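Local coordinates for protein acetyl-CoA acetyltransferase (Elizabethkingia anophelis NUHP1, PDB 6BN2) that probably catalyses the reversible condensation of two acetyl-CoA molecules into acetoacetyl-CoA, with release of coenzyme A, at residues A[181-186]-A[248-253]; A[188-193]-A[351-356]. All coordinates share one frame; numbering follows the deposited sequence.

Contact 1: A[181-186]-A[248-253]; sequences EQDAFA and TVTAAN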
ATOM      1  N   GLU A 181     -19.475 -17.893  25.952  1.00 21.16           N
ATOM      2  CA  GLU A 181     -18.986 -16.527  26.132  1.00 20.75           C
ATOM      3  C   GLU A 181     -18.910 -15.788  24.805  1.00 19.63           C
ATOM      4  O   GLU A 181     -19.250 -14.600  24.733  1.00 19.31           O
ATOM      5  CB  GLU A 181     -17.619 -16.539  26.823  1.00 20.48           C
ATOM      6  CG  GLU A 181     -17.705 -16.993  28.281  1.00 22.39           C
ATOM      7  CD  GLU A 181     -16.367 -17.443  28.868  1.00 28.60           C
ATOM      8  OE1 GLU A 181     -15.359 -17.548  28.124  1.00 27.70           O
ATOM      9  OE2 GLU A 181     -16.321 -17.707  30.089  1.00 30.47           O
ATOM     10  N   GLN A 182     -18.456 -16.469  23.746  1.00 18.79           N
ATOM     11  CA  GLN A 182     -18.400 -15.840  22.432  1.00 18.13           C
ATOM     12  C   GLN A 182     -19.793 -15.481  21.938  1.00 19.14           C
ATOM     13  O   GLN A 182     -20.002 -14.413  21.348  1.00 19.03           O
ATOM     14  CB  GLN A 182     -17.702 -16.770  21.441  1.00 18.74           C
ATOM     15  CG  GLN A 182     -16.232 -16.959  21.757  1.00 19.73           C
ATOM     16  CD  GLN A 182     -15.571 -17.977  20.857  1.00 23.31           C
ATOM     17  OE1 GLN A 182     -15.736 -17.941  19.638  1.00 21.94           O
ATOM     18  NE2 GLN A 182     -14.814 -18.890  21.452  1.00 21.58           N
ATOM     19  N   ASP A 183     -20.763 -16.368  22.164  1.00 19.41           N
ATOM     20  CA  ASP A 183     -22.129 -16.077  21.740  1.00 22.31           C
ATOM     21  C   ASP A 183     -22.705 -14.894  22.509  1.00 20.45           C
ATOM     22  O   ASP A 183     -23.398 -14.052  21.928  1.00 21.52           O
ATOM     23  CB  ASP A 183     -23.008 -17.317  21.907  1.00 24.54           C
ATOM     24  CG  ASP A 183     -22.818 -18.317  20.777  1.00 25.12           C
ATOM     25  OD1 ASP A 183     -22.096 -17.992  19.801  1.00 24.58           O
ATOM     26  OD2 ASP A 183     -23.387 -19.428  20.861  1.00 24.44           O
ATOM     27  N   ALA A 184     -22.434 -14.814  23.813  1.00 20.95           N
ATOM     28  CA  ALA A 184     -22.930 -13.689  24.600  1.00 22.94           C
ATOM     29  C   ALA A 184     -22.305 -12.383  24.132  1.00 20.72           C
ATOM     30  O   ALA A 184     -22.989 -11.353  24.054  1.00 21.03           O
ATOM     31  CB  ALA A 184     -22.656 -13.923  26.089  1.00 22.45           C
ATOM     32  N   PHE A 185     -21.006 -12.405  23.816  1.00 18.65           N
ATOM     33  CA  PHE A 185     -20.354 -11.220  23.268  1.00 18.20           C
ATOM     34  C   PHE A 185     -20.993 -10.811  21.947  1.00 20.43           C
ATOM     35  O   PHE A 185     -21.251  -9.620  21.713  1.00 16.96           O
ATOM     36  CB  PHE A 185     -18.847 -11.492  23.093  1.00 16.74           C
ATOM     37  CG  PHE A 185     -18.057 -10.321  22.529  1.00 19.81           C
ATOM     38  CD1 PHE A 185     -17.308  -9.508  23.368  1.00 23.29           C
ATOM     39  CD2 PHE A 185     -18.055 -10.050  21.161  1.00 18.63           C
ATOM     40  CE1 PHE A 185     -16.573  -8.438  22.866  1.00 23.70           C
ATOM     41  CE2 PHE A 185     -17.333  -8.980  20.650  1.00 19.27           C
ATOM     42  CZ  PHE A 185     -16.582  -8.175  21.511  1.00 20.10           C
ATOM     43  N   ALA A 186     -21.251 -11.787  21.067  1.00 17.60           N
ATOM     44  CA  ALA A 186     -21.842 -11.479  19.769  1.00 19.68           C
ATOM     45  C   ALA A 186     -23.223 -10.862  19.938  1.00 17.57           C
ATOM     46  O   ALA A 186     -23.537  -9.843  19.316  1.00 19.07           O
ATOM     47  CB  ALA A 186     -21.925 -12.742  18.908  1.00 19.66           C
ATOM     48  N   THR A 248     -15.786 -23.590  18.692  1.00 28.75           N
ATOM     49  CA  THR A 248     -16.456 -22.477  19.358  1.00 27.49           C
ATOM     50  C   THR A 248     -16.889 -21.368  18.411  1.00 27.86           C
ATOM     51  O   THR A 248     -17.856 -20.667  18.723  1.00 24.67           O
ATOM     52  CB  THR A 248     -15.563 -21.864  20.456  1.00 27.58           C
ATOM     53  OG1 THR A 248     -14.406 -21.255  19.862  1.00 26.43           O
ATOM     54  CG2 THR A 248     -15.121 -22.907  21.480  1.00 30.16           C
ATOM     55  N   VAL A 249     -16.227 -21.187  17.269  1.00 24.35           N
ATOM     56  CA  VAL A 249     -16.475 -20.061  16.377  1.00 22.50           C
ATOM     57  C   VAL A 249     -17.567 -20.437  15.384  1.00 22.78           C
ATOM     58  O   VAL A 249     -17.521 -21.513  14.774  1.00 24.09           O
ATOM     59  CB  VAL A 249     -15.176 -19.659  15.651  1.00 21.78           C
ATOM     60  CG1 VAL A 249     -15.440 -18.511  14.669  1.00 20.18           C
ATOM     61  CG2 VAL A 249     -14.082 -19.293  16.669  1.00 21.93           C
ATOM     62  N   THR A 250     -18.553 -19.550  15.213  1.00 22.69           N
ATOM     63  CA  THR A 250     -19.670 -19.791  14.302  1.00 22.96           C
ATOM     64  C   THR A 250     -19.821 -18.626  13.334  1.00 21.33           C
ATOM     65  O   THR A 250     -19.159 -17.590  13.450  1.00 22.36           O
ATOM     66  CB  THR A 250     -21.004 -19.964  15.036  1.00 23.47           C
ATOM     67  OG1 THR A 250     -21.398 -18.692  15.570  1.00 25.08           O
ATOM     68  CG2 THR A 250     -20.903 -20.993  16.164  1.00 26.30           C
ATOM     69  N   ALA A 251     -20.746 -18.794  12.386  1.00 23.31           N
ATOM     70  CA  ALA A 251     -21.035 -17.707  11.456  1.00 24.74           C
ATOM     71  C   ALA A 251     -21.588 -16.486  12.176  1.00 26.26           C
ATOM     72  O   ALA A 251     -21.414 -15.357  11.704  1.00 26.54           O
ATOM     73  CB  ALA A 251     -22.021 -18.174  10.380  1.00 28.86           C
ATOM     74  N   ALA A 252     -22.260 -16.687  13.312  1.00 24.10           N
ATOM     75  CA  ALA A 252     -22.854 -15.569  14.035  1.00 23.40           C
ATOM     76  C   ALA A 252     -21.887 -14.866  14.966  1.00 23.55           C
ATOM     77  O   ALA A 252     -22.041 -13.663  15.193  1.00 22.12           O
ATOM     78  CB  ALA A 252     -24.055 -16.031  14.861  1.00 22.17           C
ATOM     79  N   ASN A 253     -20.920 -15.575  15.548  1.00 21.32           N
ATOM     80  CA  ASN A 253     -20.018 -14.916  16.487  1.00 18.50           C
ATOM     81  C   ASN A 253     -18.682 -14.553  15.852  1.00 18.54           C
ATOM     82  O   ASN A 253     -17.836 -13.936  16.509  1.00 18.41           O
ATOM     83  CB  ASN A 253     -19.860 -15.760  17.783  1.00 21.20           C
ATOM     84  CG  ASN A 253     -19.093 -17.074  17.590  1.00 21.26           C
ATOM     85  OD1 ASN A 253     -18.199 -17.177  16.752  1.00 21.34           O
ATOM     86  ND2 ASN A 253     -19.415 -18.070  18.422  1.00 22.51           N
TER
HETATM   87  O   HOH W   1     -15.694 -15.822  17.928  1.00 19.95           O
HETATM   88  O   HOH W   2     -23.151 -18.736  17.403  1.00 28.24           O

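Contact 2: A[188-193]-A[351-356]; sequences QSYERS and AVALGH. With CA (calcium ion), chain B.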
ATOM      1  N   GLN A 188     -24.333  -9.252  22.456  1.00 19.24           N
ATOM      2  CA  GLN A 188     -24.157  -7.889  22.945  1.00 21.82           C
ATOM      3  C   GLN A 188     -23.773  -6.937  21.813  1.00 18.16           C
ATOM      4  O   GLN A 188     -24.258  -5.804  21.759  1.00 19.16           O
ATOM      5  CB  GLN A 188     -23.116  -7.867  24.064  1.00 21.66           C
ATOM      6  CG  GLN A 188     -22.825  -6.478  24.607  1.00 27.18           C
ATOM      7  CD  GLN A 188     -22.450  -6.505  26.082  1.00 39.81           C
ATOM      8  OE1 GLN A 188     -23.298  -6.731  26.949  1.00 50.25           O
ATOM      9  NE2 GLN A 188     -21.179  -6.285  26.370  1.00 37.72           N
ATOM     10  N   SER A 189     -22.914  -7.380  20.885  1.00 15.24           N
ATOM     11  CA  SER A 189     -22.554  -6.511  19.768  1.00 15.05           C
ATOM     12  C   SER A 189     -23.772  -6.201  18.893  1.00 17.95           C
ATOM     13  O   SER A 189     -23.987  -5.046  18.504  1.00 17.55           O
ATOM     14  CB  SER A 189     -21.433  -7.158  18.944  1.00 18.06           C
ATOM     15  OG  SER A 189     -20.971  -6.286  17.925  1.00 19.93           O
ATOM     16  N   TYR A 190     -24.596  -7.210  18.599  1.00 16.52           N
ATOM     17  CA  TYR A 190     -25.832  -6.958  17.856  1.00 17.85           C
ATOM     18  C   TYR A 190     -26.756  -5.999  18.603  1.00 21.29           C
ATOM     19  O   TYR A 190     -27.353  -5.097  17.994  1.00 19.33           O
ATOM     20  CB  TYR A 190     -26.572  -8.271  17.564  1.00 18.37           C
ATOM     21  CG  TYR A 190     -25.913  -9.098  16.476  1.00 20.45           C
ATOM     22  CD1 TYR A 190     -26.068  -8.771  15.136  1.00 25.92           C
ATOM     23  CD2 TYR A 190     -25.149 -10.206  16.794  1.00 24.75           C
ATOM     24  CE1 TYR A 190     -25.455  -9.528  14.137  1.00 26.24           C
ATOM     25  CE2 TYR A 190     -24.531 -10.958  15.815  1.00 27.19           C
ATOM     26  CZ  TYR A 190     -24.684 -10.616  14.495  1.00 28.26           C
ATOM     27  OH  TYR A 190     -24.077 -11.390  13.525  1.00 33.73           O
ATOM     28  N   GLU A 191     -26.921  -6.209  19.911  1.00 18.33           N
ATOM     29  CA  GLU A 191     -27.827  -5.362  20.681  1.00 19.07           C
ATOM     30  C   GLU A 191     -27.325  -3.928  20.727  1.00 19.96           C
ATOM     31  O   GLU A 191     -28.105  -2.982  20.569  1.00 20.71           O
ATOM     32  CB  GLU A 191     -27.969  -5.908  22.094  1.00 19.34           C
ATOM     33  CG  GLU A 191     -28.755  -7.184  22.200  1.00 24.74           C
ATOM     34  CD  GLU A 191     -28.707  -7.752  23.602  1.00 33.83           C
ATOM     35  OE1 GLU A 191     -27.755  -7.425  24.348  1.00 34.44           O
ATOM     36  OE2 GLU A 191     -29.605  -8.542  23.951  1.00 32.76           O
ATOM     37  N   ARG A 192     -26.024  -3.750  20.956  1.00 17.64           N
ATOM     38  CA  ARG A 192     -25.476  -2.403  21.041  1.00 19.43           C
ATOM     39  C   ARG A 192     -25.575  -1.691  19.704  1.00 18.25           C
ATOM     40  O   ARG A 192     -25.826  -0.480  19.665  1.00 18.12           O
ATOM     41  CB  ARG A 192     -24.021  -2.453  21.501  1.00 16.84           C
ATOM     42  CG  ARG A 192     -23.858  -2.816  22.966  1.00 17.92           C
ATOM     43  CD  ARG A 192     -22.355  -2.966  23.268  1.00 20.25           C
ATOM     44  NE  ARG A 192     -22.136  -3.087  24.689  1.00 23.62           N
ATOM     45  CZ  ARG A 192     -20.941  -3.039  25.259  1.00 30.04           C
ATOM     46  NH1 ARG A 192     -19.872  -2.876  24.503  1.00 24.08           N
ATOM     47  NH2 ARG A 192     -20.822  -3.154  26.575  1.00 29.76           N
ATOM     48  N   SER A 193     -25.370  -2.426  18.605  1.00 16.06           N
ATOM     49  CA  SER A 193     -25.444  -1.820  17.275  1.00 14.75           C
ATOM     50  C   SER A 193     -26.854  -1.319  16.992  1.00 16.69           C
ATOM     51  O   SER A 193     -27.045  -0.201  16.500  1.00 17.54           O
ATOM     52  CB  SER A 193     -25.030  -2.840  16.213  1.00 18.01           C
ATOM     53  OG  SER A 193     -23.657  -3.215  16.385  1.00 18.01           O
ATOM     54  N   ALA A 351     -17.703  -4.968  14.833  1.00 16.83           N
ATOM     55  CA  ALA A 351     -17.711  -5.632  13.533  1.00 16.93           C
ATOM     56  C   ALA A 351     -18.485  -6.945  13.508  1.00 15.78           C
ATOM     57  O   ALA A 351     -18.946  -7.351  12.431  1.00 18.80           O
ATOM     58  CB  ALA A 351     -16.264  -5.864  13.076  1.00 16.30           C
ATOM     59  N   VAL A 352     -18.639  -7.631  14.644  1.00 18.28           N
ATOM     60  CA  VAL A 352     -19.406  -8.878  14.623  1.00 16.72           C
ATOM     61  C   VAL A 352     -20.833  -8.605  14.184  1.00 22.70           C
ATOM     62  O   VAL A 352     -21.454  -9.431  13.513  1.00 23.64           O
ATOM     63  CB  VAL A 352     -19.346  -9.580  15.997  1.00 19.78           C
ATOM     64  CG1 VAL A 352     -20.451 -10.640  16.141  1.00 24.00           C
ATOM     65  CG2 VAL A 352     -17.989 -10.239  16.172  1.00 19.81           C
ATOM     66  N   ALA A 353     -21.360  -7.430  14.515  1.00 18.04           N
ATOM     67  CA  ALA A 353     -22.702  -7.047  14.104  1.00 16.43           C
ATOM     68  C   ALA A 353     -22.724  -6.081  12.931  1.00 17.05           C
ATOM     69  O   ALA A 353     -23.644  -6.146  12.112  1.00 21.41           O
ATOM     70  CB  ALA A 353     -23.445  -6.417  15.286  1.00 19.01           C
ATOM     71  N   LEU A 354     -21.739  -5.189  12.835  1.00 16.86           N
ATOM     72  CA  LEU A 354     -21.774  -4.098  11.862  1.00 17.20           C
ATOM     73  C   LEU A 354     -21.110  -4.451  10.542  1.00 18.94           C
ATOM     74  O   LEU A 354     -21.437  -3.837   9.518  1.00 21.04           O
ATOM     75  CB  LEU A 354     -21.085  -2.852  12.429  1.00 16.94           C
ATOM     76  CG  LEU A 354     -21.717  -2.217  13.683  1.00 19.22           C
ATOM     77  CD1 LEU A 354     -20.812  -1.106  14.195  1.00 22.15           C
ATOM     78  CD2 LEU A 354     -23.128  -1.703  13.399  1.00 19.23           C
ATOM     79  N   GLY A 355     -20.190  -5.395  10.547  1.00 18.44           N
ATOM     80  CA  GLY A 355     -19.479  -5.766   9.341  1.00 19.48           C
ATOM     81  C   GLY A 355     -18.019  -5.341   9.374  1.00 17.44           C
ATOM     82  O   GLY A 355     -17.571  -4.557  10.212  1.00 16.30           O
ATOM     83  N   HIS A 356     -17.276  -5.847   8.394  1.00 16.00           N
ATOM     84  CA  HIS A 356     -15.818  -5.773   8.422  1.00 14.02           C
ATOM     85  C   HIS A 356     -15.247  -5.785   6.997  1.00 13.55           C
ATOM     86  O   HIS A 356     -14.711  -6.795   6.532  1.00 15.72           O
ATOM     87  CB  HIS A 356     -15.277  -6.940   9.257  1.00 15.56           C
ATOM     88  CG  HIS A 356     -13.795  -6.971   9.396  1.00 18.38           C
ATOM     89  ND1 HIS A 356     -13.002  -5.849   9.243  1.00 22.09           N
ATOM     90  CD2 HIS A 356     -12.955  -7.994   9.676  1.00 21.73           C
ATOM     91  CE1 HIS A 356     -11.734  -6.188   9.417  1.00 22.88           C
ATOM     92  NE2 HIS A 356     -11.683  -7.479   9.694  1.00 20.96           N
TER
HETATM   93 CA    CA B 401     -21.626 -12.392  12.555  0.67 40.60          CA
HETATM   94  O   HOH W   3     -22.633 -10.513  11.788  1.00 44.37           O

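Contact 1: A[181-186]-A[248-253]
Asn253 and Asp183 meet through the setting of their first torsions. In Asn253, CG sits between the backbone N and the carbonyl carbon (chi1 69°), which holds the amide close over its own loop. In Asp183, CG lies anti to the carbonyl carbon, which brings OD1 within hydrogen-bonding distance of that amide. Asn253 ND2 donates to Asp183 OD1 over 3.0 Å. It meets the syn side of OD1, 31° out of the carboxylate plane. The other proton of Asn253 ND2 goes to Thr248 O at 3.0 Å, almost straight and in the amide plane. These two bonds fix the rotation of the amide. Asn253 OD1 then takes the backbone N of Thr250 at 2.9 Å, from above the carbonyl plane. Thr250 OG1 accepts in turn from the backbone N of Asn253, an ST motif, so the loop is tied to itself as well as to the helix. One water donates to Asp183 OD1 and accepts from Thr250 OG1, bridging helix and loop. Asp183 OD2 forms a salt bridge with Arg179.

Gln182 is extended beyond CG and crosses Thr248 at about a right angle. Its NE2 donates a weak hydrogen bond of 2.9 Å to Thr248 OG1 and also donates to Ile177 O. One helical turn further on, Ala186 CB meets Asn253 CA at 3.8 Å.

Ala252, next to Asn253 in the chain, belongs to the calcium site. The loop before strand 258-268 lies against helix 179-198. Glu169 binds the backbone N of Thr248 and Val249, Ala172 of helix 169-174 packs on Gln182 and Thr248, and Ser328 of helix 328-338 holds Asn253 O.

Contact 2: A[188-193]-A[351-356]
Ala353 packs its CB against the ring of Tyr190, and this is the tight part of the contact. The methyl lies over one ring face, offset toward the rim. It is a CH-pi contact, with CB 3.9 Å from the ring centroid and 27° off the normal. Tyr190 CG is anti to the carbonyl carbon (chi1 -74°), which lays the ring alongside the short helix 351-354. The same methyl touches Ser193 OG at 3.4 Å, and Ser189 OG lies close by. Ser193 OG donates to Ser189 O, one turn back, at 2.8 Å. That carbonyl also accepts from the backbone N of Ser193, and the two donors reach it from opposite faces of its plane. The hydroxyl is therefore satisfied within its own helix and can sit against carbon. Leu354 CD2 comes up to Ser193 OG at 3.4 Å. Ser189 OG has its strongest partner in Glu325, which also binds the backbone N of Val352.

The side-chain contact between Val352 and the Tyr190 ring is looser. CG1 is 4.1 Å from the ring carbon CE2, the two side chains crossing at about a right angle. No hydrogen bond crosses between the segments. The helix face turned away from the contact, with Glu191, is exposed to solvent.

The tip of the ring reaches a calcium ion, with Tyr190 OH at 2.8 Å. A water at 2.3 Å from the metal and Ala254 O are also bound to it. After Leu354, Gly355 takes positive phi and ends the helix. His356 follows, the predicted proton acceptor, in the Gly-His-Pro motif of the thiolase family.

In the fold
Contacts 1 and 2 share helix 179-198, and their centres lie 11 Å apart. Along the chain the segments alternate: 181-186, 188-193, 248-253, then 351-356. Contact 1 stays within the N-terminal thiolase range. Contact 2 joins that range to the C-terminal one. The two meet around the calcium site, where Ala252 O lies 3.5 Å from Val352 CG1, and Ala186 packs on Val352. Tyr190, Ala252 and Ala254 are the protein residues of the metal site. The ion thus sits where helix 179-198, the loop before strand 258-268 and helix 351-354 converge. It links the first two, close to the segment that leads to the predicted catalytic His356.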